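Side-chain contact in synergistic-type venom protein S2C4 (Dendroaspis jamesoni kaimosae, PDB 7C28), which is a homodimeric three-finger toxin of mamba venom that probably enhances the toxicity of other toxins: residues 26-29 and 35-38. Residues are numbered along the deposited sequence; the frame is centred on the assembly and turned at random.
Sequences KNWK and LYDV. With SO4 (sulfate ion), chain C.
Trp28 and Val38 are paired, without hydrogen bonds between them, across the antiparallel hairpin of strands 23-32 and 35-43, the central finger of this three-finger toxin. Their side chains run alongside one another from the same face of the sheet, and CG2 of Val38 sits over one face of the indole, 3.8 Å from the centroid of the five-membered ring and 19° off its normal, a CH-pi contact. The other branch, CG1, lies anti to the backbone N (chi1 -173°) and reaches CB of Lys26 at 3.9 Å. Tyr36 meets the indole differently: the edge of Trp28 is directed toward the phenol face in an offset edge-to-face pair, planes at 69°. Tyr36 OH lies 3.0 Å from O4 of a sulfate, probably from the crystallisation liquor, which Lys30 NZ, Lys34 N and Arg40 NH1 of the second subunit also bind. At the next pair along the hairpin, Lys29 N gives a nearly straight bond to Asp37 O (3.1 Å) and Asp37 N returns one to Lys29 O (3.0 Å). Trp28 also packs edge-to-face on Tyr36 of the second subunit and meets its Trp28, while Asp37 OD1 salt-bridges Lys34 there. At the indole rim, Trp28 CD1 touches Tyr36 CB at 3.7 Å.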
ATOM      1  N   LYS A  26       3.049   2.228   7.071  1.00 21.13           N
ATOM      2  CA  LYS A  26       3.464   1.009   6.395  1.00 18.63           C
ATOM      3  C   LYS A  26       3.941   1.376   4.997  1.00 20.36           C
ATOM      4  O   LYS A  26       3.321   2.206   4.329  1.00 21.10           O
ATOM      5  CB  LYS A  26       2.315   0.000   6.304  1.00 16.24           C
ATOM      6  CG  LYS A  26       1.648  -0.317   7.623  1.00 14.38           C
ATOM      7  CD  LYS A  26       0.436  -1.199   7.414  1.00 14.12           C
ATOM      8  CE  LYS A  26       0.852  -2.600   6.984  1.00 13.62           C
ATOM      9  NZ  LYS A  26      -0.291  -3.550   7.042  1.00 13.88           N
ATOM     10  N   ASN A  27       5.046   0.773   4.554  1.00 22.84           N
ATOM     11  CA  ASN A  27       5.632   1.084   3.251  1.00 23.66           C
ATOM     12  C   ASN A  27       5.990  -0.207   2.524  1.00 24.37           C
ATOM     13  O   ASN A  27       6.878  -0.942   2.959  1.00 25.38           O
ATOM     14  CB  ASN A  27       6.865   1.974   3.405  1.00 22.45           C
ATOM     15  CG  ASN A  27       7.264   2.649   2.105  1.00 24.36           C
ATOM     16  OD1 ASN A  27       6.959   2.161   1.012  1.00 24.34           O
ATOM     17  ND2 ASN A  27       7.952   3.783   2.218  1.00 23.88           N
ATOM     18  N   TRP A  28       5.317  -0.469   1.406  1.00 25.81           N
ATOM     19  CA  TRP A  28       5.553  -1.669   0.608  1.00 27.37           C
ATOM     20  C   TRP A  28       6.691  -1.391  -0.372  1.00 29.03           C
ATOM     21  O   TRP A  28       6.531  -0.599  -1.307  1.00 28.81           O
ATOM     22  CB  TRP A  28       4.282  -2.081  -0.134  1.00 27.32           C
ATOM     23  CG  TRP A  28       3.300  -2.910   0.664  1.00 28.57           C
ATOM     24  CD1 TRP A  28       3.132  -4.268   0.611  1.00 29.26           C
ATOM     25  CD2 TRP A  28       2.331  -2.425   1.605  1.00 28.70           C
ATOM     26  NE1 TRP A  28       2.130  -4.656   1.472  1.00 28.32           N
ATOM     27  CE2 TRP A  28       1.622  -3.545   2.092  1.00 28.81           C
ATOM     28  CE3 TRP A  28       1.998  -1.155   2.087  1.00 28.45           C
ATOM     29  CZ2 TRP A  28       0.602  -3.430   3.038  1.00 27.81           C
ATOM     30  CZ3 TRP A  28       0.985  -1.043   3.027  1.00 27.72           C
ATOM     31  CH2 TRP A  28       0.300  -2.173   3.491  1.00 27.16           C
ATOM     32  N   LYS A  29       7.845  -2.014  -0.149  1.00 29.43           N
ATOM     33  CA  LYS A  29       8.978  -1.926  -1.064  1.00 31.87           C
ATOM     34  C   LYS A  29       9.187  -3.273  -1.746  1.00 32.88           C
ATOM     35  O   LYS A  29       9.204  -4.316  -1.081  1.00 33.26           O
ATOM     36  CB  LYS A  29      10.244  -1.467  -0.334  1.00 33.92           C
ATOM     37  CG  LYS A  29      10.258   0.048  -0.099  1.00 38.40           C
ATOM     38  CD  LYS A  29      11.453   0.538   0.708  1.00 40.07           C
ATOM     39  CE  LYS A  29      11.800   1.979   0.333  1.00 42.13           C
ATOM     40  NZ  LYS A  29      10.687   2.931   0.628  1.00 43.01           N
ATOM     41  N   LEU A  35       6.474 -10.147  -4.082  1.00 23.95           N
ATOM     42  CA  LEU A  35       7.268 -10.257  -2.860  1.00 22.39           C
ATOM     43  C   LEU A  35       7.620  -8.854  -2.380  1.00 20.46           C
ATOM     44  O   LEU A  35       8.350  -8.126  -3.058  1.00 17.96           O
ATOM     45  CB  LEU A  35       8.520 -11.093  -3.108  1.00 23.35           C
ATOM     46  CG  LEU A  35       9.374 -11.454  -1.896  1.00 26.06           C
ATOM     47  CD1 LEU A  35       8.677 -12.483  -1.029  1.00 26.55           C
ATOM     48  CD2 LEU A  35      10.724 -11.973  -2.367  1.00 25.21           C
ATOM     49  N   TYR A  36       7.101  -8.479  -1.210  1.00 22.40           N
ATOM     50  CA  TYR A  36       7.241  -7.129  -0.683  1.00 23.31           C
ATOM     51  C   TYR A  36       7.699  -7.152   0.765  1.00 25.69           C
ATOM     52  O   TYR A  36       7.204  -7.944   1.572  1.00 23.93           O
ATOM     53  CB  TYR A  36       5.919  -6.356  -0.778  1.00 21.58           C
ATOM     54  CG  TYR A  36       5.544  -5.999  -2.194  1.00 22.07           C
ATOM     55  CD1 TYR A  36       5.979  -4.813  -2.768  1.00 20.97           C
ATOM     56  CD2 TYR A  36       4.769  -6.855  -2.963  1.00 21.46           C
ATOM     57  CE1 TYR A  36       5.648  -4.489  -4.056  1.00 22.89           C
ATOM     58  CE2 TYR A  36       4.433  -6.538  -4.256  1.00 22.80           C
ATOM     59  CZ  TYR A  36       4.875  -5.354  -4.798  1.00 22.50           C
ATOM     60  OH  TYR A  36       4.541  -5.030  -6.090  1.00 24.77           O
ATOM     61  N   ASP A  37       8.658  -6.288   1.079  1.00 31.05           N
ATOM     62  CA  ASP A  37       9.072  -6.024   2.449  1.00 36.14           C
ATOM     63  C   ASP A  37       8.354  -4.771   2.938  1.00 29.71           C
ATOM     64  O   ASP A  37       8.496  -3.697   2.342  1.00 26.38           O
ATOM     65  CB  ASP A  37      10.588  -5.855   2.540  1.00 49.87           C
ATOM     66  CG  ASP A  37      11.099  -5.947   3.963  1.00 62.15           C
ATOM     67  OD1 ASP A  37      11.359  -7.075   4.432  1.00 71.44           O
ATOM     68  OD2 ASP A  37      11.245  -4.894   4.614  1.00 70.62           O
ATOM     69  N   VAL A  38       7.576  -4.908   4.006  1.00 27.21           N
ATOM     70  CA  VAL A  38       6.756  -3.816   4.522  1.00 26.74           C
ATOM     71  C   VAL A  38       7.516  -3.157   5.667  1.00 23.22           C
ATOM     72  O   VAL A  38       7.707  -3.761   6.728  1.00 19.94           O
ATOM     73  CB  VAL A  38       5.378  -4.307   4.979  1.00 26.85           C
ATOM     74  CG1 VAL A  38       4.504  -3.124   5.357  1.00 29.05           C
ATOM     75  CG2 VAL A  38       4.723  -5.122   3.882  1.00 27.10           C
TER
HETATM   76  S   SO4 C 101       3.899  -7.474  -9.027  1.00 27.71           S
HETATM   77  O1  SO4 C 101       4.776  -8.476  -9.624  1.00 26.72           O
HETATM   78  O2  SO4 C 101       4.270  -6.141  -9.500  1.00 27.77           O
HETATM   79  O3  SO4 C 101       2.510  -7.743  -9.396  1.00 27.98           O
HETATM   80  O4  SO4 C 101       4.024  -7.531  -7.572  1.00 26.79           O